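Local coordinates for protein exotoxin 3 (Staphylococcus aureus, PDB 2Z8L) that binds the glycan sialyl Lewis X as a staphylococcal superantigen-like toxin and so probably recognises sialylated glycoconjugates of the host, at residues D23-A28 with N183-P188; F80-A85 with L144-R149; F115-E120 with Q154-Y159. All blocks are in the same frame, centred on the assembly; numbering follows the deposited sequence.

Contact 1 (D23-A28 with N183-P188); sequences DYYSGA and NKKLQP. Unlike the reference sequence in segment 23-28: Gly27 (reference Arg). Unlike the reference sequence in segment 183-188: Pro188 (reference Thr). With FUC (alpha-L-fucopyranose), chain B; NAG (2-acetamido-2-deoxy-beta-D-glucopyranose), chain C; GAL (beta-D-galactopyranose), chain D.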
loop_
_atom_site.group_PDB
_atom_site.type_symbol
_atom_site.label_atom_id
_atom_site.label_comp_id
_atom_site.label_asym_id
_atom_site.label_seq_id
_atom_site.Cartn_x
_atom_site.Cartn_y
_atom_site.Cartn_z
ATOM N N ASP A 23 0.330 2.222 15.531
ATOM C CA ASP A 23 -0.263 3.529 15.372
ATOM C C ASP A 23 -0.051 4.010 13.929
ATOM O O ASP A 23 -0.911 4.704 13.375
ATOM C CB ASP A 23 0.270 4.521 16.414
ATOM C CG ASP A 23 -0.211 4.206 17.854
ATOM O OD1 ASP A 23 -1.082 3.294 18.046
ATOM O OD2 ASP A 23 0.318 4.829 18.820
ATOM N N TYR A 24 1.076 3.634 13.324
ATOM C CA TYR A 24 1.341 3.931 11.891
ATOM C C TYR A 24 0.231 3.372 11.014
ATOM O O TYR A 24 -0.342 4.073 10.208
ATOM C CB TYR A 24 2.686 3.378 11.425
ATOM C CG TYR A 24 2.998 3.609 9.973
ATOM C CD1 TYR A 24 3.452 4.839 9.525
ATOM C CD2 TYR A 24 2.848 2.629 9.043
ATOM C CE1 TYR A 24 3.752 5.040 8.176
ATOM C CE2 TYR A 24 3.168 2.825 7.722
ATOM C CZ TYR A 24 3.599 4.055 7.300
ATOM O OH TYR A 24 3.930 4.285 5.987
ATOM N N TYR A 25 -0.096 2.094 11.207
ATOM C CA TYR A 25 -1.064 1.439 10.366
ATOM C C TYR A 25 -2.495 1.671 10.744
ATOM O O TYR A 25 -3.393 1.241 10.036
ATOM C CB TYR A 25 -0.757 -0.069 10.299
ATOM C CG TYR A 25 0.421 -0.435 9.441
ATOM C CD1 TYR A 25 0.343 -0.333 8.062
ATOM C CD2 TYR A 25 1.614 -0.769 9.990
ATOM C CE1 TYR A 25 1.383 -0.692 7.206
ATOM C CE2 TYR A 25 2.676 -1.162 9.145
ATOM C CZ TYR A 25 2.570 -1.077 7.771
ATOM O OH TYR A 25 3.625 -1.429 6.945
ATOM N N SER A 26 -2.718 2.411 11.843
ATOM C CA SER A 26 -4.045 2.813 12.340
ATOM C C SER A 26 -4.339 4.236 11.972
ATOM O O SER A 26 -5.424 4.759 12.293
ATOM C CB SER A 26 -4.087 2.719 13.879
ATOM O OG SER A 26 -3.854 1.420 14.286
ATOM N N GLY A 27 -3.377 4.879 11.317
ATOM C CA GLY A 27 -3.449 6.279 11.030
ATOM C C GLY A 27 -4.076 6.600 9.699
ATOM O O GLY A 27 -4.517 5.742 8.950
ATOM N N ALA A 28 -4.103 7.890 9.409
ATOM C CA ALA A 28 -4.776 8.361 8.244
ATOM C C ALA A 28 -4.006 8.066 6.949
ATOM O O ALA A 28 -2.769 7.975 6.901
ATOM C CB ALA A 28 -5.034 9.869 8.371
ATOM N N ASN A 183 6.125 -8.008 11.538
ATOM C CA ASN A 183 6.896 -7.506 12.673
ATOM C C ASN A 183 7.622 -6.202 12.401
ATOM O O ASN A 183 8.342 -5.671 13.300
ATOM C CB ASN A 183 7.854 -8.558 13.213
ATOM C CG ASN A 183 8.969 -8.934 12.262
ATOM O OD1 ASN A 183 9.105 -8.440 11.155
ATOM N ND2 ASN A 183 9.802 -9.845 12.735
ATOM N N LYS A 184 7.482 -5.676 11.190
ATOM C CA LYS A 184 8.054 -4.365 10.863
ATOM C C LYS A 184 7.278 -3.682 9.778
ATOM O O LYS A 184 6.483 -4.308 9.086
ATOM C CB LYS A 184 9.504 -4.524 10.486
ATOM C CG LYS A 184 9.769 -5.380 9.276
ATOM C CD LYS A 184 11.260 -5.540 9.078
ATOM C CE LYS A 184 11.572 -6.197 7.742
ATOM N NZ LYS A 184 13.078 -6.430 7.697
ATOM N N LYS A 185 7.511 -2.383 9.596
ATOM C CA LYS A 185 6.905 -1.651 8.517
ATOM C C LYS A 185 7.359 -2.244 7.150
ATOM O O LYS A 185 8.464 -2.829 7.043
ATOM C CB LYS A 185 7.321 -0.178 8.665
ATOM C CG LYS A 185 6.525 0.763 7.898
ATOM C CD LYS A 185 7.023 2.207 8.091
ATOM C CE LYS A 185 6.923 2.710 9.463
ATOM N NZ LYS A 185 7.287 4.224 9.396
ATOM N N LEU A 186 6.514 -2.114 6.138
ATOM C CA LEU A 186 6.945 -2.425 4.766
ATOM C C LEU A 186 8.196 -1.620 4.441
ATOM O O LEU A 186 8.259 -0.410 4.793
ATOM C CB LEU A 186 5.869 -2.079 3.743
ATOM C CG LEU A 186 6.176 -2.368 2.274
ATOM C CD1 LEU A 186 6.333 -3.867 2.102
ATOM C CD2 LEU A 186 5.006 -1.904 1.399
ATOM N N GLN A 187 9.187 -2.252 3.797
ATOM C CA GLN A 187 10.455 -1.569 3.504
ATOM C C GLN A 187 10.212 -0.441 2.523
ATOM O O GLN A 187 9.528 -0.638 1.529
ATOM C CB GLN A 187 11.446 -2.545 2.919
ATOM C CG GLN A 187 11.802 -3.719 3.846
ATOM C CD GLN A 187 11.028 -5.004 3.524
ATOM O OE1 GLN A 187 9.805 -4.962 3.275
ATOM N NE2 GLN A 187 11.733 -6.152 3.511
ATOM N N PRO A 188 10.736 0.766 2.814
ATOM C CA PRO A 188 10.539 1.886 1.892
ATOM C C PRO A 188 10.887 1.577 0.434
ATOM O O PRO A 188 10.135 1.930 -0.430
ATOM C CB PRO A 188 11.460 2.935 2.460
ATOM C CG PRO A 188 11.356 2.723 3.885
ATOM C CD PRO A 188 11.456 1.224 4.015
HETATM C C1 FUC B . 15.468 -7.847 3.205
HETATM C C2 FUC B . 14.964 -7.875 4.654
HETATM C C3 FUC B . 13.854 -8.896 4.827
HETATM C C4 FUC B . 14.290 -10.241 4.263
HETATM C C5 FUC B . 14.811 -10.080 2.831
HETATM C C6 FUC B . 15.268 -11.367 2.170
HETATM O O2 FUC B . 14.509 -6.604 5.078
HETATM O O3 FUC B . 13.491 -8.969 6.208
HETATM O O4 FUC B . 15.339 -10.678 5.089
HETATM O O5 FUC B . 15.860 -9.137 2.793
HETATM C C1 NAG C . 15.183 -4.549 -0.229
HETATM C C2 NAG C . 15.002 -5.157 1.182
HETATM C C3 NAG C . 14.733 -6.658 1.144
HETATM C C4 NAG C . 13.626 -6.985 0.144
HETATM C C5 NAG C . 13.982 -6.306 -1.185
HETATM C C6 NAG C . 13.055 -6.534 -2.371
HETATM C C7 NAG C . 16.165 -3.987 3.004
HETATM C C8 NAG C . 17.471 -3.916 3.770
HETATM N N2 NAG C . 16.138 -4.902 2.039
HETATM O O1 NAG C . 15.333 -3.136 -0.149
HETATM O O3 NAG C . 14.433 -7.163 2.457
HETATM O O4 NAG C . 13.601 -8.409 0.041
HETATM O O5 NAG C . 14.023 -4.893 -0.995
HETATM O O6 NAG C . 11.716 -6.331 -2.026
HETATM O O7 NAG C . 15.217 -3.250 3.299
HETATM C C1 GAL D . 12.270 -8.976 0.127
HETATM C C2 GAL D . 12.300 -10.291 -0.633
HETATM C C3 GAL D . 10.875 -10.837 -0.620
HETATM C C4 GAL D . 10.397 -10.997 0.826
HETATM C C5 GAL D . 10.501 -9.675 1.594
HETATM C C6 GAL D . 10.093 -9.800 3.046
HETATM O O2 GAL D . 12.708 -9.995 -1.969
HETATM O O3 GAL D . 10.744 -12.056 -1.365
HETATM O O4 GAL D . 11.204 -11.966 1.451
HETATM O O5 GAL D . 11.850 -9.175 1.484
HETATM O O6 GAL D . 10.267 -8.606 3.793
#
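Tyr24 and Tyr25, in the last part of helix 18-25 in the OB-fold domain, meet Lys185 and Leu186 on a loop of the beta-grasp domain, so the contact is part of the seam between the two domains. Its tight part is the buried phenol of Tyr25. Here the backbone N of Leu186 donates to Tyr25 OH over 3.1 Å in a nearly straight bond (169°), arriving near the ring plane. The same OH is bonded to Asp145 of helix 141-155, so two partners on the beta-grasp side fix the hydroxyl. The looser part lies on the partly exposed side, where Lys185 crosses Tyr24 at about a right angle. A bend at chi3 (-63°) lays the lysine chain over one ring face: CE stands 3.9 Å from the ring centroid of Tyr24, almost on the normal, and NZ follows at 4.1 Å as a cation-pi partner. Tyr24 OH itself is held by Glu84, which forms only a long, weak ion pair with Lys185. Residues on both sides of Lys185 and Leu186 serve the glycan pocket. Lys184, its chain extended, gives NZ to the fucose O2 and O3, and Arg190 holds OE1 of Gln187, whose amide nitrogen NE2 reaches the galactose O6 at 2.9 Å and the fucose O2 at 3.2 Å.

Contact 2 (F80-A85 with L144-R149); sequences FVVKEA and LDFKLR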
loop_
_atom_site.group_PDB
_atom_site.type_symbol
_atom_site.label_atom_id
_atom_site.label_comp_id
_atom_site.label_asym_id
_atom_site.label_seq_id
_atom_site.Cartn_x
_atom_site.Cartn_y
_atom_site.Cartn_z
ATOM N N PHE A 80 -1.439 6.770 -3.495
ATOM C CA PHE A 80 -1.819 6.415 -2.142
ATOM C C PHE A 80 -0.847 7.057 -1.199
ATOM O O PHE A 80 0.312 6.661 -1.155
ATOM C CB PHE A 80 -1.815 4.876 -1.966
ATOM C CG PHE A 80 -2.318 4.442 -0.662
ATOM C CD1 PHE A 80 -3.668 4.611 -0.322
ATOM C CD2 PHE A 80 -1.455 3.948 0.299
ATOM C CE1 PHE A 80 -4.104 4.242 0.957
ATOM C CE2 PHE A 80 -1.903 3.586 1.567
ATOM C CZ PHE A 80 -3.213 3.709 1.869
ATOM N N VAL A 81 -1.342 8.042 -0.452
ATOM C CA VAL A 81 -0.547 8.893 0.399
ATOM C C VAL A 81 -0.726 8.516 1.889
ATOM O O VAL A 81 -1.864 8.391 2.382
ATOM C CB VAL A 81 -0.935 10.419 0.177
ATOM C CG1 VAL A 81 -0.137 11.298 1.162
ATOM C CG2 VAL A 81 -0.746 10.834 -1.263
ATOM N N VAL A 82 0.407 8.317 2.574
ATOM C CA VAL A 82 0.481 8.180 4.024
ATOM C C VAL A 82 1.521 9.189 4.482
ATOM O O VAL A 82 2.657 9.134 4.080
ATOM C CB VAL A 82 0.852 6.726 4.458
ATOM C CG1 VAL A 82 0.971 6.662 5.983
ATOM C CG2 VAL A 82 -0.166 5.759 3.924
ATOM N N LYS A 83 1.106 10.166 5.268
ATOM C CA LYS A 83 2.003 11.230 5.657
ATOM C C LYS A 83 3.165 10.672 6.452
ATOM O O LYS A 83 2.944 9.969 7.445
ATOM C CB LYS A 83 1.226 12.250 6.478
ATOM C CG LYS A 83 1.895 13.533 6.625
ATOM C CD LYS A 83 0.973 14.540 7.318
ATOM C CE LYS A 83 -0.338 14.734 6.522
ATOM N NZ LYS A 83 -0.888 16.127 6.668
ATOM N N GLU A 84 4.399 10.908 6.007
ATOM C CA GLU A 84 5.582 10.492 6.761
ATOM C C GLU A 84 6.143 11.696 7.496
ATOM O O GLU A 84 6.670 11.591 8.608
ATOM C CB GLU A 84 6.664 9.878 5.869
ATOM C CG GLU A 84 6.235 8.645 5.064
ATOM C CD GLU A 84 6.026 7.361 5.905
ATOM O OE1 GLU A 84 6.522 7.270 7.066
ATOM O OE2 GLU A 84 5.369 6.422 5.374
ATOM N N ALA A 85 6.036 12.849 6.854
ATOM C CA ALA A 85 6.503 14.107 7.428
ATOM C C ALA A 85 5.723 15.267 6.801
ATOM O O ALA A 85 5.104 15.117 5.749
ATOM C CB ALA A 85 7.999 14.252 7.187
ATOM N N LEU A 144 -1.883 -2.072 -0.651
ATOM C CA LEU A 144 -2.383 -3.351 -0.154
ATOM C C LEU A 144 -1.890 -3.623 1.260
ATOM O O LEU A 144 -2.683 -3.984 2.158
ATOM C CB LEU A 144 -1.889 -4.441 -1.093
ATOM C CG LEU A 144 -2.700 -4.713 -2.312
ATOM C CD1 LEU A 144 -1.896 -5.681 -3.163
ATOM C CD2 LEU A 144 -4.011 -5.377 -1.728
ATOM N N ASP A 145 -0.589 -3.459 1.490
ATOM C CA ASP A 145 0.014 -3.664 2.834
ATOM C C ASP A 145 -0.737 -2.826 3.854
ATOM O O ASP A 145 -1.196 -3.334 4.880
ATOM C CB ASP A 145 1.531 -3.325 2.771
ATOM C CG ASP A 145 2.228 -3.264 4.141
ATOM O OD1 ASP A 145 2.410 -4.348 4.709
ATOM O OD2 ASP A 145 2.576 -2.153 4.625
ATOM N N PHE A 146 -0.902 -1.556 3.576
ATOM C CA PHE A 146 -1.484 -0.644 4.545
ATOM C C PHE A 146 -2.947 -0.977 4.854
ATOM O O PHE A 146 -3.359 -1.100 6.018
ATOM C CB PHE A 146 -1.350 0.781 4.054
ATOM C CG PHE A 146 -1.661 1.821 5.117
ATOM C CD1 PHE A 146 -2.952 2.264 5.348
ATOM C CD2 PHE A 146 -0.638 2.369 5.886
ATOM C CE1 PHE A 146 -3.189 3.218 6.350
ATOM C CE2 PHE A 146 -0.876 3.274 6.858
ATOM C CZ PHE A 146 -2.163 3.689 7.118
ATOM N N LYS A 147 -3.734 -1.126 3.785
ATOM C CA LYS A 147 -5.127 -1.428 3.986
ATOM C C LYS A 147 -5.371 -2.803 4.657
ATOM O O LYS A 147 -6.323 -2.945 5.473
ATOM C CB LYS A 147 -5.830 -1.325 2.675
ATOM C CG LYS A 147 -5.898 0.113 2.248
ATOM C CD LYS A 147 -6.799 0.283 1.101
ATOM C CE LYS A 147 -7.259 1.777 0.989
ATOM N NZ LYS A 147 -7.808 2.094 -0.388
ATOM N N LEU A 148 -4.616 -3.828 4.284
ATOM C CA LEU A 148 -4.818 -5.142 4.900
ATOM C C LEU A 148 -4.399 -5.127 6.354
ATOM O O LEU A 148 -5.110 -5.647 7.191
ATOM C CB LEU A 148 -4.046 -6.189 4.134
ATOM C CG LEU A 148 -4.479 -6.543 2.691
ATOM C CD1 LEU A 148 -3.457 -7.428 1.990
ATOM C CD2 LEU A 148 -5.897 -7.175 2.639
ATOM N N ARG A 149 -3.266 -4.504 6.694
ATOM C CA ARG A 149 -2.919 -4.354 8.141
ATOM C C ARG A 149 -3.950 -3.555 8.913
ATOM O O ARG A 149 -4.313 -3.956 10.024
ATOM C CB ARG A 149 -1.531 -3.749 8.381
ATOM C CG ARG A 149 -0.387 -4.572 7.750
ATOM C CD ARG A 149 0.914 -4.213 8.369
ATOM N NE ARG A 149 2.006 -4.472 7.478
ATOM C CZ ARG A 149 3.269 -4.613 7.837
ATOM N NH1 ARG A 149 3.610 -4.556 9.110
ATOM N NH2 ARG A 149 4.166 -4.791 6.881
#
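Phe80 presents the edge of its ring, CZ and CE2, to one face of Phe146 in an offset edge-to-face pair, with centroids 5.7 Å apart and planes at 61°. The closest approach is from Phe80 CZ to Phe146 CD1, 3.8 Å, and CE2 of Phe80 reaches back as far as the CB of Phe146. With its CG anti to the backbone N (chi1 -168°), the Phe146 ring projects from helix 141-155 of the beta-grasp domain toward strand 77-81 in the OB-fold domain. Val82, two residues on from Phe80, comes from the opposite direction and sets CG2 over the same ring face, 4.1 Å from the Phe146 centroid and offset toward the rim. Tyr25 meets the ring from its other side, so Phe146 is wedged into the domain interface. At the margin, the methylene CE of Lys147 lies 4.0 Å from Phe80 CE1. Within the helix, Arg149 grips Asp145 side-on: Asp145 OD1 lies close to the guanidinium plane, 2.8 Å from both NE and NH2 of Arg149, while the other carboxylate oxygen is bonded to Tyr25 OH. No hydrogen bond spans the two segments, so their pairing rests on the fit of Phe80 and Val82 against the Phe146 ring, while the charges of Lys147 and Asp145 are met by Glu143 and Arg149.

Contact 3 (F115-E120 with Q154-Y159); sequences FVIKKE and QNFDLY. Unlike the reference sequence in segment 154-159: Asn155 (reference Asp).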
loop_
_atom_site.group_PDB
_atom_site.type_symbol
_atom_site.label_atom_id
_atom_site.label_comp_id
_atom_site.label_asym_id
_atom_site.label_seq_id
_atom_site.Cartn_x
_atom_site.Cartn_y
_atom_site.Cartn_z
ATOM N N PHE A 115 -9.542 -13.437 1.345
ATOM C CA PHE A 115 -8.515 -13.110 2.309
ATOM C C PHE A 115 -8.673 -14.116 3.447
ATOM O O PHE A 115 -9.658 -14.023 4.165
ATOM C CB PHE A 115 -8.731 -11.674 2.830
ATOM C CG PHE A 115 -7.656 -11.137 3.681
ATOM C CD1 PHE A 115 -6.372 -11.672 3.722
ATOM C CD2 PHE A 115 -7.898 -10.003 4.410
ATOM C CE1 PHE A 115 -5.371 -11.090 4.502
ATOM C CE2 PHE A 115 -6.919 -9.463 5.206
ATOM C CZ PHE A 115 -5.670 -9.989 5.238
ATOM N N VAL A 116 -7.772 -15.089 3.504
ATOM C CA VAL A 116 -7.900 -16.236 4.462
ATOM C C VAL A 116 -7.020 -15.870 5.654
ATOM O O VAL A 116 -5.802 -15.783 5.530
ATOM C CB VAL A 116 -7.453 -17.567 3.842
ATOM C CG1 VAL A 116 -7.631 -18.691 4.784
ATOM C CG2 VAL A 116 -8.281 -17.910 2.574
ATOM N N ILE A 117 -7.649 -15.621 6.792
ATOM C CA ILE A 117 -6.987 -15.149 7.961
ATOM C C ILE A 117 -6.958 -16.273 8.993
ATOM O O ILE A 117 -8.015 -16.684 9.483
ATOM C CB ILE A 117 -7.713 -13.964 8.510
ATOM C CG1 ILE A 117 -7.769 -12.851 7.446
ATOM C CG2 ILE A 117 -7.052 -13.454 9.810
ATOM C CD1 ILE A 117 -8.868 -11.903 7.658
ATOM N N LYS A 118 -5.759 -16.718 9.310
ATOM C CA LYS A 118 -5.578 -17.801 10.293
ATOM C C LYS A 118 -5.139 -17.145 11.568
ATOM O O LYS A 118 -3.994 -16.688 11.631
ATOM C CB LYS A 118 -4.545 -18.799 9.806
ATOM C CG LYS A 118 -5.070 -19.597 8.617
ATOM C CD LYS A 118 -4.286 -20.845 8.346
ATOM C CE LYS A 118 -5.060 -21.796 7.393
ATOM N NZ LYS A 118 -4.692 -23.262 7.581
ATOM N N LYS A 119 -6.047 -17.111 12.555
ATOM C CA LYS A 119 -5.836 -16.373 13.802
ATOM C C LYS A 119 -5.578 -17.344 14.937
ATOM O O LYS A 119 -6.417 -18.202 15.195
ATOM C CB LYS A 119 -7.056 -15.512 14.106
ATOM C CG LYS A 119 -6.848 -14.555 15.319
ATOM C CD LYS A 119 -8.056 -13.727 15.622
ATOM C CE LYS A 119 -7.855 -12.950 16.901
ATOM N NZ LYS A 119 -6.429 -12.587 17.120
ATOM N N GLU A 120 -4.463 -17.175 15.639
ATOM C CA GLU A 120 -4.198 -17.991 16.828
ATOM C C GLU A 120 -5.261 -17.737 17.889
ATOM O O GLU A 120 -5.611 -16.592 18.181
ATOM C CB GLU A 120 -2.803 -17.730 17.378
ATOM C CG GLU A 120 -1.690 -18.243 16.483
ATOM C CD GLU A 120 -0.279 -18.176 17.128
ATOM O OE1 GLU A 120 -0.147 -17.954 18.367
ATOM O OE2 GLU A 120 0.713 -18.357 16.360
ATOM N N GLN A 154 -8.083 -3.482 13.118
ATOM C CA GLN A 154 -9.469 -3.115 13.512
ATOM C C GLN A 154 -10.345 -4.329 13.838
ATOM O O GLN A 154 -11.272 -4.232 14.650
ATOM C CB GLN A 154 -10.157 -2.320 12.403
ATOM C CG GLN A 154 -9.544 -0.947 12.107
ATOM C CD GLN A 154 -10.041 -0.308 10.794
ATOM O OE1 GLN A 154 -10.456 -1.000 9.835
ATOM N NE2 GLN A 154 -9.918 1.010 10.715
ATOM N N ASN A 155 -10.094 -5.448 13.175
ATOM C CA ASN A 155 -11.031 -6.583 13.218
ATOM C C ASN A 155 -10.477 -7.896 13.784
ATOM O O ASN A 155 -11.253 -8.762 14.187
ATOM C CB ASN A 155 -11.590 -6.818 11.836
ATOM C CG ASN A 155 -12.340 -5.628 11.313
ATOM O OD1 ASN A 155 -11.844 -4.868 10.471
ATOM N ND2 ASN A 155 -13.547 -5.454 11.809
ATOM N N PHE A 156 -9.159 -8.076 13.762
ATOM C CA PHE A 156 -8.549 -9.325 14.151
ATOM C C PHE A 156 -7.416 -9.162 15.152
ATOM O O PHE A 156 -6.565 -10.045 15.292
ATOM C CB PHE A 156 -8.126 -10.130 12.913
ATOM C CG PHE A 156 -9.287 -10.616 12.124
ATOM C CD1 PHE A 156 -9.939 -11.806 12.490
ATOM C CD2 PHE A 156 -9.800 -9.878 11.091
ATOM C CE1 PHE A 156 -11.054 -12.230 11.789
ATOM C CE2 PHE A 156 -10.902 -10.318 10.377
ATOM C CZ PHE A 156 -11.528 -11.478 10.735
ATOM N N ASP A 157 -7.403 -8.035 15.866
ATOM C CA ASP A 157 -6.507 -7.865 16.984
ATOM C C ASP A 157 -5.023 -7.937 16.590
ATOM O O ASP A 157 -4.177 -8.253 17.412
ATOM C CB ASP A 157 -6.781 -8.913 18.075
ATOM C CG ASP A 157 -8.151 -8.752 18.750
ATOM O OD1 ASP A 157 -8.638 -7.600 18.880
ATOM O OD2 ASP A 157 -8.703 -9.783 19.216
ATOM N N LEU A 158 -4.687 -7.605 15.352
ATOM C CA LEU A 158 -3.267 -7.448 15.032
ATOM C C LEU A 158 -2.593 -6.394 15.941
ATOM O O LEU A 158 -3.117 -5.290 16.140
ATOM C CB LEU A 158 -3.076 -7.078 13.563
ATOM C CG LEU A 158 -1.627 -7.010 13.081
ATOM C CD1 LEU A 158 -0.833 -8.302 13.124
ATOM C CD2 LEU A 158 -1.618 -6.481 11.693
ATOM N N TYR A 159 -1.437 -6.766 16.468
ATOM C CA TYR A 159 -0.591 -5.966 17.363
ATOM C C TYR A 159 -1.130 -5.855 18.779
ATOM O O TYR A 159 -0.620 -5.060 19.549
ATOM C CB TYR A 159 -0.203 -4.605 16.783
ATOM C CG TYR A 159 0.469 -4.706 15.432
ATOM C CD1 TYR A 159 1.525 -5.605 15.212
ATOM C CD2 TYR A 159 0.066 -3.908 14.380
ATOM C CE1 TYR A 159 2.130 -5.700 13.919
ATOM C CE2 TYR A 159 0.659 -3.987 13.113
ATOM C CZ TYR A 159 1.714 -4.869 12.907
ATOM O OH TYR A 159 2.362 -5.020 11.707
#
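In the beta-grasp domain, Ile117 and Lys119 of strand 114-121 meet Phe156 just past helix 141-155, the first residue to leave helical geometry. Ile117 puts its terminal methyl over one face of the phenyl ring, CD1 lying 4.2 Å from the Phe156 centroid and 27° off the normal. The methyl is displaced toward one edge, and its closest atom is Phe156 CE2 at 3.7 Å. Phe156 is buried; Ile207 of strand 200-207 and the ring of His128 on strand 124-131 also pack against it. Two places along the strand, Lys119 runs past the edge of the same ring, its CD 4.1 Å from Phe156 CD1. The chain is extended as far as CE and turns only at its last torsion (chi4 31°), which brings NZ to Phe156 O at 3.1 Å. That hydrogen bond does not follow a lone pair: the ammonium sits 47° above the carbonyl plane. Asp157 is close by, but its OD2 is 4.2 Å from Lys119 NZ, beyond a salt bridge, and its OD1 is paired instead with Lys160. The terminal carboxylate of Arg208 adds a long, weak ion pair to Lys119. One strand thus treats the end of the helix in two ways, burying an aromatic ring under a methyl and setting a positive charge at a carbonyl just past the helix C-terminus, where the helix end would probably favour it.

From the N terminus, helix 18-25 opens contact 1, which closes at the loop 183-188 and encloses most of the OB-fold domain and much of the beta-grasp domain, but not the C-terminal strand 200-207. Nested inside it, contact 2 starts on strand 77-81 and closes at helix 141-155. Contact 3 starts later, on strand 114-121, and closes past the end of that same helix, so contacts 2 and 3 cross while both lie within contact 1. Contacts 1 and 2 join the OB-fold to the beta-grasp domain; contact 3 is internal to the latter. Tyr25 bonds Asp145 and Tyr24 bonds Glu84 between contacts 1 and 2; Arg149 bonds Tyr159 and Leu148 packs on Phe115 between contacts 2 and 3.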